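PDB 5C2V: hydrazine synthase subunit beta from Candidatus Kuenenia stuttgartiensis, which is a component of the complex that condenses nitric oxide with ammonium into hydrazine, and may modulate transport of the hydroxylamine intermediate between the gamma and alpha subunits' active sites. Local coordinates for residues N31-S36 and A337-N342; F68-N73 and I126-M131; Y138-G143 and S169-D174. All blocks are in the same frame, centred on the assembly; numbering follows the deposited sequence.

Interaction 1. Residues N31-S36 and A337-N342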
ATOM      1  N   ASN B  31      34.906  30.173 -40.398  1.00 63.03           N
ATOM      2  CA  ASN B  31      35.204  28.891 -41.018  1.00 65.29           C
ATOM      3  C   ASN B  31      36.594  28.424 -40.614  1.00 73.58           C
ATOM      4  O   ASN B  31      37.597  29.017 -41.009  1.00 71.58           O
ATOM      5  CB  ASN B  31      35.092  28.987 -42.541  1.00 57.26           C
ATOM      6  CG  ASN B  31      33.723  29.456 -42.995  1.00 70.40           C
ATOM      7  OD1 ASN B  31      32.704  29.115 -42.393  1.00 73.00           O
ATOM      8  ND2 ASN B  31      33.692  30.245 -44.064  1.00 66.25           N
ATOM      9  N   GLN B  32      36.647  27.354 -39.828  1.00 67.95           N
ATOM     10  CA  GLN B  32      37.906  26.882 -39.271  1.00 76.96           C
ATOM     11  C   GLN B  32      38.808  26.299 -40.350  1.00 71.18           C
ATOM     12  O   GLN B  32      40.013  26.554 -40.371  1.00 75.09           O
ATOM     13  CB  GLN B  32      37.652  25.838 -38.181  1.00 62.23           C
ATOM     14  CG  GLN B  32      38.893  25.462 -37.394  1.00 45.53           C
ATOM     15  CD  GLN B  32      38.694  24.232 -36.535  1.00 51.59           C
ATOM     16  OE1 GLN B  32      38.075  23.256 -36.960  1.00 55.19           O
ATOM     17  NE2 GLN B  32      39.218  24.271 -35.315  1.00 49.26           N
ATOM     18  N   SER B  33      38.217  25.519 -41.247  1.00 61.14           N
ATOM     19  CA  SER B  33      38.974  24.869 -42.307  1.00 65.92           C
ATOM     20  C   SER B  33      39.055  25.742 -43.556  1.00 79.50           C
ATOM     21  O   SER B  33      39.761  25.413 -44.506  1.00 76.75           O
ATOM     22  CB  SER B  33      38.349  23.516 -42.652  1.00 77.25           C
ATOM     23  OG  SER B  33      38.271  22.685 -41.507  1.00 87.45           O
ATOM     24  N   GLY B  34      38.329  26.856 -43.550  1.00 76.18           N
ATOM     25  CA  GLY B  34      38.316  27.757 -44.687  1.00 67.97           C
ATOM     26  C   GLY B  34      39.213  28.965 -44.508  1.00 70.93           C
ATOM     27  O   GLY B  34      39.485  29.687 -45.468  1.00 44.29           O
ATOM     28  N   HIS B  35      39.674  29.175 -43.276  1.00 78.59           N
ATOM     29  CA  HIS B  35      40.532  30.308 -42.930  1.00 73.94           C
ATOM     30  C   HIS B  35      39.906  31.635 -43.351  1.00 83.53           C
ATOM     31  O   HIS B  35      40.603  32.551 -43.792  1.00 62.26           O
ATOM     32  CB  HIS B  35      41.914  30.146 -43.566  1.00 68.68           C
ATOM     33  CG  HIS B  35      42.532  28.803 -43.326  1.00 96.70           C
ATOM     34  ND1 HIS B  35      43.236  28.502 -42.179  1.00 92.04           N
ATOM     35  CD2 HIS B  35      42.548  27.682 -44.081  1.00 97.58           C
ATOM     36  CE1 HIS B  35      43.659  27.254 -42.240  1.00 95.68           C
ATOM     37  NE2 HIS B  35      43.257  26.732 -43.385  1.00 91.96           N
ATOM     38  N   SER B  36      38.588  31.727 -43.210  1.00 85.56           N
ATOM     39  CA  SER B  36      37.846  32.919 -43.604  1.00 64.88           C
ATOM     40  C   SER B  36      36.549  33.046 -42.810  1.00 74.62           C
ATOM     41  O   SER B  36      36.248  32.214 -41.956  1.00 84.56           O
ATOM     42  CB  SER B  36      37.543  32.888 -45.103  1.00 73.99           C
ATOM     43  OG  SER B  36      36.792  31.736 -45.446  1.00 55.44           O
ATOM     44  N   ALA B 337      25.543  26.561 -36.075  1.00 56.41           N
ATOM     45  CA  ALA B 337      26.607  26.327 -37.049  1.00 62.75           C
ATOM     46  C   ALA B 337      27.104  24.883 -37.021  1.00 52.39           C
ATOM     47  O   ALA B 337      27.599  24.402 -36.004  1.00 57.30           O
ATOM     48  CB  ALA B 337      27.763  27.286 -36.803  1.00 48.41           C
ATOM     49  N   ASN B 338      26.980  24.210 -38.160  1.00 57.66           N
ATOM     50  CA  ASN B 338      27.351  22.807 -38.309  1.00 62.27           C
ATOM     51  C   ASN B 338      28.613  22.625 -39.151  1.00 53.73           C
ATOM     52  O   ASN B 338      28.624  22.911 -40.362  1.00 65.73           O
ATOM     53  CB  ASN B 338      26.195  22.024 -38.927  1.00 47.02           C
ATOM     54  CG  ASN B 338      24.866  22.338 -38.270  1.00 57.99           C
ATOM     55  OD1 ASN B 338      24.789  22.517 -37.055  1.00 52.74           O
ATOM     56  ND2 ASN B 338      23.813  22.424 -39.075  1.00 63.25           N
ATOM     57  N   TYR B 339      29.657  22.141 -38.478  1.00 48.86           N
ATOM     58  CA  TYR B 339      31.000  21.971 -39.031  1.00 49.68           C
ATOM     59  C   TYR B 339      31.089  20.921 -40.136  1.00 48.85           C
ATOM     60  O   TYR B 339      31.550  21.212 -41.239  1.00 64.60           O
ATOM     61  CB  TYR B 339      31.966  21.602 -37.894  1.00 45.91           C
ATOM     62  CG  TYR B 339      33.381  21.261 -38.323  1.00 59.43           C
ATOM     63  CD1 TYR B 339      33.756  19.947 -38.584  1.00 63.83           C
ATOM     64  CD2 TYR B 339      34.348  22.249 -38.436  1.00 65.32           C
ATOM     65  CE1 TYR B 339      35.048  19.634 -38.968  1.00 56.46           C
ATOM     66  CE2 TYR B 339      35.642  21.946 -38.820  1.00 53.17           C
ATOM     67  CZ  TYR B 339      35.986  20.638 -39.084  1.00 66.88           C
ATOM     68  OH  TYR B 339      37.274  20.332 -39.463  1.00 58.33           O
ATOM     69  N   PHE B 340      30.655  19.702 -39.834  1.00 37.50           N
ATOM     70  CA  PHE B 340      30.795  18.594 -40.773  1.00 45.61           C
ATOM     71  C   PHE B 340      29.848  18.733 -41.958  1.00 48.88           C
ATOM     72  O   PHE B 340      30.214  18.431 -43.094  1.00 54.14           O
ATOM     73  CB  PHE B 340      30.559  17.258 -40.067  1.00 48.73           C
ATOM     74  CG  PHE B 340      31.575  16.946 -39.005  1.00 50.78           C
ATOM     75  CD1 PHE B 340      32.869  16.593 -39.352  1.00 61.38           C
ATOM     76  CD2 PHE B 340      31.237  17.000 -37.664  1.00 43.20           C
ATOM     77  CE1 PHE B 340      33.809  16.308 -38.380  1.00 49.63           C
ATOM     78  CE2 PHE B 340      32.172  16.713 -36.687  1.00 51.19           C
ATOM     79  CZ  PHE B 340      33.459  16.366 -37.046  1.00 64.05           C
ATOM     80  N   SER B 341      28.633  19.197 -41.690  1.00 54.92           N
ATOM     81  CA  SER B 341      27.641  19.385 -42.739  1.00 51.43           C
ATOM     82  C   SER B 341      27.886  20.687 -43.496  1.00 48.42           C
ATOM     83  O   SER B 341      27.259  20.942 -44.526  1.00 41.25           O
ATOM     84  CB  SER B 341      26.229  19.371 -42.151  1.00 49.35           C
ATOM     85  OG  SER B 341      25.939  18.121 -41.552  1.00 55.70           O
ATOM     86  N   ASN B 342      28.802  21.499 -42.972  1.00 44.51           N
ATOM     87  CA  ASN B 342      29.163  22.780 -43.574  1.00 62.84           C
ATOM     88  C   ASN B 342      27.964  23.689 -43.797  1.00 58.91           C
ATOM     89  O   ASN B 342      27.810  24.257 -44.879  1.00 64.02           O
ATOM     90  CB  ASN B 342      29.886  22.562 -44.907  1.00 60.28           C
ATOM     91  CG  ASN B 342      31.228  21.885 -44.740  1.00 58.45           C
ATOM     92  OD1 ASN B 342      32.020  22.253 -43.875  1.00 58.22           O
ATOM     93  ND2 ASN B 342      31.490  20.884 -45.572  1.00 65.97           N
TER

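Interaction 2. Residues F68-N73 and I126-M131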
ATOM      1  N   PHE B  68      32.289  46.793 -37.616  1.00 85.37           N
ATOM      2  CA  PHE B  68      33.524  46.015 -37.541  1.00 76.59           C
ATOM      3  C   PHE B  68      33.308  44.614 -36.975  1.00 83.32           C
ATOM      4  O   PHE B  68      32.408  44.387 -36.168  1.00 70.84           O
ATOM      5  CB  PHE B  68      34.567  46.749 -36.693  1.00 69.96           C
ATOM      6  CG  PHE B  68      34.936  48.109 -37.217  1.00 83.53           C
ATOM      7  CD1 PHE B  68      35.907  48.250 -38.196  1.00 76.60           C
ATOM      8  CD2 PHE B  68      34.317  49.247 -36.725  1.00 94.28           C
ATOM      9  CE1 PHE B  68      36.250  49.500 -38.677  1.00 78.52           C
ATOM     10  CE2 PHE B  68      34.657  50.499 -37.202  1.00 86.56           C
ATOM     11  CZ  PHE B  68      35.624  50.626 -38.180  1.00 78.12           C
ATOM     12  N   LEU B  69      34.149  43.680 -37.407  1.00 83.29           N
ATOM     13  CA  LEU B  69      34.103  42.308 -36.914  1.00 68.38           C
ATOM     14  C   LEU B  69      35.479  41.849 -36.444  1.00 59.61           C
ATOM     15  O   LEU B  69      36.416  41.760 -37.239  1.00 79.02           O
ATOM     16  CB  LEU B  69      33.577  41.365 -37.998  1.00 58.42           C
ATOM     17  CG  LEU B  69      33.495  39.884 -37.625  1.00 60.00           C
ATOM     18  CD1 LEU B  69      32.459  39.659 -36.534  1.00 63.56           C
ATOM     19  CD2 LEU B  69      33.185  39.037 -38.849  1.00 53.72           C
ATOM     20  N   TYR B  70      35.598  41.553 -35.155  1.00 61.17           N
ATOM     21  CA  TYR B  70      36.860  41.080 -34.598  1.00 59.01           C
ATOM     22  C   TYR B  70      36.893  39.557 -34.584  1.00 65.19           C
ATOM     23  O   TYR B  70      36.151  38.918 -33.841  1.00 69.20           O
ATOM     24  CB  TYR B  70      37.067  41.626 -33.184  1.00 60.03           C
ATOM     25  CG  TYR B  70      37.473  43.083 -33.127  1.00 72.39           C
ATOM     26  CD1 TYR B  70      36.610  44.084 -33.555  1.00 65.29           C
ATOM     27  CD2 TYR B  70      38.716  43.457 -32.632  1.00 69.93           C
ATOM     28  CE1 TYR B  70      36.978  45.416 -33.500  1.00 75.35           C
ATOM     29  CE2 TYR B  70      39.092  44.786 -32.573  1.00 56.38           C
ATOM     30  CZ  TYR B  70      38.219  45.761 -33.008  1.00 73.25           C
ATOM     31  OH  TYR B  70      38.588  47.085 -32.951  1.00 69.72           O
ATOM     32  N   VAL B  71      37.769  38.983 -35.402  1.00 65.28           N
ATOM     33  CA  VAL B  71      37.828  37.536 -35.578  1.00 65.75           C
ATOM     34  C   VAL B  71      39.035  36.947 -34.857  1.00 66.86           C
ATOM     35  O   VAL B  71      40.123  37.518 -34.890  1.00 60.39           O
ATOM     36  CB  VAL B  71      37.889  37.165 -37.074  1.00 54.55           C
ATOM     37  CG1 VAL B  71      37.834  35.661 -37.256  1.00 63.44           C
ATOM     38  CG2 VAL B  71      36.755  37.835 -37.833  1.00 53.33           C
ATOM     39  N   CYS B  72      38.845  35.806 -34.201  1.00 66.86           N
ATOM     40  CA  CYS B  72      39.944  35.151 -33.502  1.00 74.83           C
ATOM     41  C   CYS B  72      40.613  34.099 -34.372  1.00 69.28           C
ATOM     42  O   CYS B  72      40.029  33.055 -34.642  1.00 61.39           O
ATOM     43  CB  CYS B  72      39.448  34.498 -32.211  1.00 61.89           C
ATOM     44  SG  CYS B  72      39.310  35.610 -30.805  1.00 57.23           S
ATOM     45  N   ASN B  73      41.851  34.364 -34.777  1.00 71.96           N
ATOM     46  CA  ASN B  73      42.627  33.381 -35.518  1.00 66.01           C
ATOM     47  C   ASN B  73      43.492  32.587 -34.550  1.00 70.99           C
ATOM     48  O   ASN B  73      44.449  33.110 -33.969  1.00 65.12           O
ATOM     49  CB  ASN B  73      43.488  34.058 -36.585  1.00 62.94           C
ATOM     50  CG  ASN B  73      42.698  35.034 -37.437  1.00 63.17           C
ATOM     51  OD1 ASN B  73      41.945  34.634 -38.326  1.00 55.04           O
ATOM     52  ND2 ASN B  73      42.872  36.325 -37.173  1.00 67.99           N
ATOM     53  N   ILE B 126      42.072  44.876 -25.841  1.00 63.50           N
ATOM     54  CA  ILE B 126      42.346  45.588 -27.081  1.00 72.71           C
ATOM     55  C   ILE B 126      41.509  46.859 -27.190  1.00 86.47           C
ATOM     56  O   ILE B 126      40.283  46.805 -27.147  1.00 90.51           O
ATOM     57  CB  ILE B 126      42.066  44.699 -28.311  1.00 63.75           C
ATOM     58  CG1 ILE B 126      43.067  43.544 -28.379  1.00 72.09           C
ATOM     59  CG2 ILE B 126      42.113  45.520 -29.588  1.00 73.51           C
ATOM     60  CD1 ILE B 126      42.816  42.585 -29.523  1.00 56.65           C
ATOM     61  N   ASP B 127      42.173  48.001 -27.332  1.00 74.08           N
ATOM     62  CA  ASP B 127      41.465  49.256 -27.554  1.00 84.23           C
ATOM     63  C   ASP B 127      40.967  49.314 -28.995  1.00 72.96           C
ATOM     64  O   ASP B 127      41.695  48.959 -29.919  1.00 73.24           O
ATOM     65  CB  ASP B 127      42.365  50.453 -27.252  1.00 85.03           C
ATOM     66  CG  ASP B 127      41.644  51.776 -27.409  1.00 84.32           C
ATOM     67  OD1 ASP B 127      40.905  52.165 -26.481  1.00 83.64           O
ATOM     68  OD2 ASP B 127      41.807  52.423 -28.464  1.00 79.94           O
ATOM     69  N   THR B 128      39.727  49.755 -29.187  1.00 79.25           N
ATOM     70  CA  THR B 128      39.136  49.772 -30.522  1.00 77.02           C
ATOM     71  C   THR B 128      39.628  50.964 -31.345  1.00 81.18           C
ATOM     72  O   THR B 128      39.704  50.888 -32.572  1.00 82.29           O
ATOM     73  CB  THR B 128      37.589  49.784 -30.456  1.00 80.13           C
ATOM     74  OG1 THR B 128      37.049  49.494 -31.751  1.00 89.15           O
ATOM     75  CG2 THR B 128      37.067  51.132 -29.978  1.00 71.97           C
ATOM     76  N   GLY B 129      39.965  52.060 -30.670  1.00 73.15           N
ATOM     77  CA  GLY B 129      40.464  53.246 -31.341  1.00 76.99           C
ATOM     78  C   GLY B 129      41.880  53.054 -31.837  1.00 85.99           C
ATOM     79  O   GLY B 129      42.204  53.352 -32.986  1.00 74.09           O
ATOM     80  N   ARG B 130      42.734  52.543 -30.963  1.00 84.04           N
ATOM     81  CA  ARG B 130      44.113  52.290 -31.332  1.00 66.38           C
ATOM     82  C   ARG B 130      44.163  51.064 -32.234  1.00 81.55           C
ATOM     83  O   ARG B 130      45.084  50.913 -33.041  1.00 93.36           O
ATOM     84  CB  ARG B 130      44.967  52.097 -30.079  1.00 83.03           C
ATOM     85  CG  ARG B 130      44.844  53.244 -29.087  1.00 90.02           C
ATOM     86  CD  ARG B 130      45.813  53.088 -27.924  1.00 99.69           C
ATOM     87  NE  ARG B 130      45.419  53.743 -26.670  1.00113.50           N
ATOM     88  CZ  ARG B 130      44.839  54.938 -26.532  1.00118.65           C
ATOM     89  NH1 ARG B 130      44.605  55.729 -27.569  1.00113.61           N
ATOM     90  NH2 ARG B 130      44.541  55.375 -25.315  1.00116.64           N
ATOM     91  N   MET B 131      43.146  50.210 -32.101  1.00 85.97           N
ATOM     92  CA  MET B 131      43.091  48.926 -32.794  1.00 73.29           C
ATOM     93  C   MET B 131      44.343  48.141 -32.427  1.00 69.98           C
ATOM     94  O   MET B 131      45.071  47.691 -33.318  1.00 66.58           O
ATOM     95  CB  MET B 131      42.967  49.133 -34.311  1.00 67.90           C
ATOM     96  CG  MET B 131      42.237  48.022 -35.038  1.00 64.45           C
ATOM     97  SD  MET B 131      41.546  48.603 -36.592  1.00 86.04           S
ATOM     98  CE  MET B 131      40.424  49.862 -35.985  1.00 77.03           C
TER
HETATM   99  O   HOH W   1      37.222  49.370 -34.217  1.00 66.35           O

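Interaction 3. Residues Y138-G143 and S169-D174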
ATOM      1  N   TYR B 138      45.918  38.331 -16.219  1.00 61.28           N
ATOM      2  CA  TYR B 138      46.289  36.956 -15.903  1.00 68.29           C
ATOM      3  C   TYR B 138      45.224  36.267 -15.056  1.00 60.55           C
ATOM      4  O   TYR B 138      44.852  36.756 -13.991  1.00 56.79           O
ATOM      5  CB  TYR B 138      47.639  36.920 -15.183  1.00 69.31           C
ATOM      6  CG  TYR B 138      48.808  37.356 -16.041  1.00 86.19           C
ATOM      7  CD1 TYR B 138      48.681  37.465 -17.421  1.00 86.75           C
ATOM      8  CD2 TYR B 138      50.036  37.660 -15.470  1.00 82.07           C
ATOM      9  CE1 TYR B 138      49.745  37.864 -18.207  1.00 84.41           C
ATOM     10  CE2 TYR B 138      51.107  38.060 -16.249  1.00 77.38           C
ATOM     11  CZ  TYR B 138      50.954  38.161 -17.616  1.00 88.76           C
ATOM     12  OH  TYR B 138      52.017  38.558 -18.395  1.00 87.64           O
ATOM     13  N   THR B 139      44.739  35.127 -15.539  1.00 74.02           N
ATOM     14  CA  THR B 139      43.695  34.384 -14.844  1.00 66.88           C
ATOM     15  C   THR B 139      44.264  33.561 -13.692  1.00 65.94           C
ATOM     16  O   THR B 139      45.473  33.560 -13.455  1.00 58.19           O
ATOM     17  CB  THR B 139      42.933  33.452 -15.805  1.00 56.97           C
ATOM     18  OG1 THR B 139      43.819  32.438 -16.295  1.00 65.25           O
ATOM     19  CG2 THR B 139      42.369  34.240 -16.976  1.00 50.17           C
ATOM     20  N   SER B 140      43.386  32.859 -12.983  1.00 67.59           N
ATOM     21  CA  SER B 140      43.791  32.066 -11.828  1.00 55.94           C
ATOM     22  C   SER B 140      44.426  30.742 -12.238  1.00 66.54           C
ATOM     23  O   SER B 140      45.248  30.187 -11.509  1.00 53.06           O
ATOM     24  CB  SER B 140      42.592  31.809 -10.913  1.00 53.75           C
ATOM     25  OG  SER B 140      42.027  33.028 -10.464  1.00 60.89           O
ATOM     26  N   ASP B 141      44.040  30.236 -13.405  1.00 52.41           N
ATOM     27  CA  ASP B 141      44.608  28.994 -13.914  1.00 56.24           C
ATOM     28  C   ASP B 141      44.666  29.006 -15.438  1.00 65.86           C
ATOM     29  O   ASP B 141      44.237  29.965 -16.080  1.00 58.24           O
ATOM     30  CB  ASP B 141      43.799  27.792 -13.420  1.00 50.89           C
ATOM     31  CG  ASP B 141      44.677  26.612 -13.047  1.00 56.19           C
ATOM     32  OD1 ASP B 141      45.776  26.479 -13.626  1.00 64.33           O
ATOM     33  OD2 ASP B 141      44.270  25.820 -12.172  1.00 65.28           O
ATOM     34  N   TYR B 142      45.197  27.931 -16.009  1.00 43.19           N
ATOM     35  CA  TYR B 142      45.465  27.869 -17.441  1.00 56.03           C
ATOM     36  C   TYR B 142      44.233  27.622 -18.310  1.00 49.63           C
ATOM     37  O   TYR B 142      43.226  27.083 -17.851  1.00 53.09           O
ATOM     38  CB  TYR B 142      46.509  26.789 -17.728  1.00 56.90           C
ATOM     39  CG  TYR B 142      47.867  27.073 -17.128  1.00 60.01           C
ATOM     40  CD1 TYR B 142      48.572  28.216 -17.476  1.00 68.73           C
ATOM     41  CD2 TYR B 142      48.455  26.189 -16.233  1.00 49.13           C
ATOM     42  CE1 TYR B 142      49.816  28.482 -16.935  1.00 64.80           C
ATOM     43  CE2 TYR B 142      49.702  26.444 -15.690  1.00 44.24           C
ATOM     44  CZ  TYR B 142      50.378  27.592 -16.047  1.00 64.86           C
ATOM     45  OH  TYR B 142      51.619  27.857 -15.515  1.00 56.64           O
ATOM     46  N   GLY B 143      44.338  28.025 -19.572  1.00 57.24           N
ATOM     47  CA  GLY B 143      43.340  27.720 -20.582  1.00 39.59           C
ATOM     48  C   GLY B 143      41.971  28.372 -20.498  1.00 56.33           C
ATOM     49  O   GLY B 143      40.964  27.663 -20.470  1.00 58.50           O
ATOM     50  N   SER B 169      37.462  25.915 -13.020  1.00 57.16           N
ATOM     51  CA  SER B 169      36.833  27.063 -12.386  1.00 40.25           C
ATOM     52  C   SER B 169      36.446  28.186 -13.338  1.00 45.36           C
ATOM     53  O   SER B 169      36.648  28.107 -14.550  1.00 59.61           O
ATOM     54  CB  SER B 169      37.763  27.617 -11.308  1.00 51.14           C
ATOM     55  OG  SER B 169      39.026  27.954 -11.854  1.00 55.78           O
ATOM     56  N   VAL B 170      35.875  29.231 -12.750  1.00 57.03           N
ATOM     57  CA  VAL B 170      35.487  30.437 -13.462  1.00 50.39           C
ATOM     58  C   VAL B 170      36.028  31.648 -12.712  1.00 62.33           C
ATOM     59  O   VAL B 170      35.855  31.766 -11.494  1.00 58.23           O
ATOM     60  CB  VAL B 170      33.955  30.554 -13.601  1.00 36.40           C
ATOM     61  CG1 VAL B 170      33.576  31.873 -14.256  1.00 44.59           C
ATOM     62  CG2 VAL B 170      33.400  29.380 -14.394  1.00 39.97           C
ATOM     63  N   ASP B 171      36.697  32.535 -13.442  1.00 57.63           N
ATOM     64  CA  ASP B 171      37.264  33.742 -12.856  1.00 60.73           C
ATOM     65  C   ASP B 171      36.348  34.945 -13.036  1.00 60.37           C
ATOM     66  O   ASP B 171      35.749  35.135 -14.098  1.00 45.83           O
ATOM     67  CB  ASP B 171      38.633  34.046 -13.467  1.00 53.98           C
ATOM     68  CG  ASP B 171      39.760  33.328 -12.756  1.00 64.16           C
ATOM     69  OD1 ASP B 171      39.567  32.922 -11.591  1.00 67.64           O
ATOM     70  OD2 ASP B 171      40.843  33.178 -13.358  1.00 67.89           O
ATOM     71  N   PHE B 172      36.250  35.752 -11.985  1.00 53.21           N
ATOM     72  CA  PHE B 172      35.506  37.003 -12.029  1.00 59.46           C
ATOM     73  C   PHE B 172      36.476  38.181 -12.050  1.00 58.00           C
ATOM     74  O   PHE B 172      37.328  38.314 -11.171  1.00 58.79           O
ATOM     75  CB  PHE B 172      34.553  37.110 -10.836  1.00 70.98           C
ATOM     76  CG  PHE B 172      33.432  36.108 -10.864  1.00 69.79           C
ATOM     77  CD1 PHE B 172      33.605  34.837 -10.342  1.00 69.24           C
ATOM     78  CD2 PHE B 172      32.202  36.442 -11.407  1.00 62.33           C
ATOM     79  CE1 PHE B 172      32.573  33.916 -10.367  1.00 72.71           C
ATOM     80  CE2 PHE B 172      31.166  35.525 -11.434  1.00 65.30           C
ATOM     81  CZ  PHE B 172      31.353  34.261 -10.913  1.00 63.71           C
ATOM     82  N   ILE B 173      36.345  39.026 -13.066  1.00 63.61           N
ATOM     83  CA  ILE B 173      37.249  40.151 -13.259  1.00 70.07           C
ATOM     84  C   ILE B 173      36.510  41.472 -13.098  1.00 63.88           C
ATOM     85  O   ILE B 173      35.390  41.627 -13.584  1.00 45.63           O
ATOM     86  CB  ILE B 173      37.906  40.125 -14.660  1.00 65.49           C
ATOM     87  CG1 ILE B 173      38.320  38.705 -15.047  1.00 59.04           C
ATOM     88  CG2 ILE B 173      39.096  41.073 -14.714  1.00 65.62           C
ATOM     89  CD1 ILE B 173      39.378  38.119 -14.164  1.00 50.47           C
ATOM     90  N   ASP B 174      37.141  42.427 -12.424  1.00 74.79           N
ATOM     91  CA  ASP B 174      36.594  43.773 -12.344  1.00 69.72           C
ATOM     92  C   ASP B 174      37.196  44.594 -13.476  1.00 68.78           C
ATOM     93  O   ASP B 174      38.397  44.856 -13.490  1.00 82.03           O
ATOM     94  CB  ASP B 174      36.890  44.411 -10.986  1.00 68.81           C
ATOM     95  CG  ASP B 174      36.146  45.716 -10.781  1.00 86.03           C
ATOM     96  OD1 ASP B 174      35.028  45.684 -10.225  1.00 81.37           O
ATOM     97  OD2 ASP B 174      36.676  46.775 -11.179  1.00 85.11           O
TER

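Interaction 1. Residues N31-S36 and A337-N342
The ring of Tyr-339 meets the side chains of Gln-32 and Ser-33 in a small, buried, largely polar contact between two turns, where the first and last blades of the seven-bladed beta-propeller come together. With CG anti to the backbone N (chi1 174°), Tyr-339 swings its ring across from its own turn to the other. Gln-32, extended beyond CG, brings its carbonyl OE1 to 3.3 Å from Tyr-339 CE2, and the amide plane stands 86° from the ring plane. Ser-33 approaches the phenol end, its OG 3.3 Å from Tyr-339 OH. The polar ends have partners elsewhere: Gln-32 NE2 bonds to Glu-58 OE2 of the second blade, and Tyr-339 OH bonds to Gln-47 of the gamma subunit. Arg-44 of that subunit also reaches the backbone oxygens of Tyr-339 and Phe-340, which places the contact at a subunit interface. Each turn follows the second strand of its blade: segment 31-36 links strand 26-31 to strand 36-41, and segment 337-342 links strand 333-338 to strand 343-348. Strand 15-20 packs beside both, against Gln-32 and Ala-337.

Interaction 2. Residues F68-N73 and I126-M131
Tyr-70 lies in the middle of the extended strand 68-73, while Thr-128 belongs to a tight turn that leaves strand 122-127, so the two segments meet strand against turn and share no backbone pairing. Residues 128-130 have helical backbone angles and Met-131 takes left-handed ones, which reverses the chain into strand 132-137. This is packing between adjacent blades of a beta-propeller: 68-73 is the second strand of one four-stranded antiparallel blade, and the turn joins the third and fourth strands of the next, 122-127 and 132-137. The turn is braced by its own Asp-127, an Asx motif in which OD2 accepts from the backbone N of Arg-130 at 2.7 Å through its anti lone pair, with a weak second bond from Gly-129 N.

Tyr-70 carries the contact. Its CG stands anti to the carbonyl carbon (chi1 -76°), and the ring projects from the strand toward the next blade. The apolar part of the touch is Tyr-70 CE2 to Ile-126 CG2, 4.3 Å apart, and Ile-102 and Ile-104 of strand 99-104 add to the ring's surroundings. At the phenol end Tyr-70 and Thr-128 cross at about a right angle, with Tyr-70 OH 3.1 Å from Thr-128 OG1; the methylene Met-131 CG comes within 4.3 Å of the same Tyr-70 OH. Beyond them Met-131 rests on Val-81, and its backbone oxygen takes a bond from Lys-91 NZ. A water hydrogen-bonds to Tyr-70 OH at 2.9 Å and also lies against Thr-128 OG1, so close that the details of this second leg are doubtful. That water lies in the plane of the Tyr-70 ring, at its edge, while its oxygen stands 3.8 Å above the plane of the Phe-68 ring, offset toward the rim.

Interaction 3. Residues Y138-G143 and S169-D174
Ser-140 and Asp-171 face each other in a two-pronged polar contact between a blade-to-blade connection of the propeller and the blade it leads into. Segment 138-143 runs from strand 132-137, the last of the third blade, to strand 144-149, the first of the fourth; 169-174 is part of that fourth blade's third strand. Thr-139 and Asp-171 have the closest CA atoms across the pair, 6.8 Å apart.

The Asp-171 side chain points at the connection and offers both carboxylate oxygens to one residue. Ser-140 N donates to Asp-171 OD2 at 2.6 Å, nearly straight at 165°, and Ser-140 OG donates to Asp-171 OD1 at 2.7 Å. A chi1 of -59° makes this possible: OG stands beside the serine's own backbone N, so both donors face the same carboxylate. Each oxygen is met on its syn side, the amide close to the carboxylate plane and the hydroxyl further out of it.

Thr-139 lies across Asp-171 at about a right angle, with Thr-139 CB 3.2 Å from Asp-171 OD2. The threonine methyl sits beside the backbone N and OG1 between N and the carbonyl carbon (chi1 65°), turned to donate within the connection to the backbone O of Asp-141. Asp-141 in turn accepts from Tyr-142 N through OD1 at 2.8 Å, so the chain is braced on itself beside the bond to the strand. Leu-160 of strand 155-160 touches both Thr-139 and Asp-171.

Two donors from a single serine fix the rotation of the carboxylate and satisfy both oxygens of a buried aspartate at an otherwise partly exposed contact; such a pairing would probably favour the ionised form of Asp-171.

All three contacts lie between or beside neighbouring blades of the propeller, at different places. Interaction 1 joins the first blade to the last and spans nearly the whole chain; interactions 2 and 3 are both nested within it: the former joins the second and third blades, and the latter ties the connection between the third and fourth to the fourth. Interaction 1 is fully buried and borders the gamma subunit, whereas the other two are partly buried and touch no other chain. Interactions 1 and 2 each turn on a tyrosine, meeting polar side chains in one, and an isoleucine, a methionine, a threonine and a water in the other; interaction 3 relies on direct hydrogen bonds to a carboxylate.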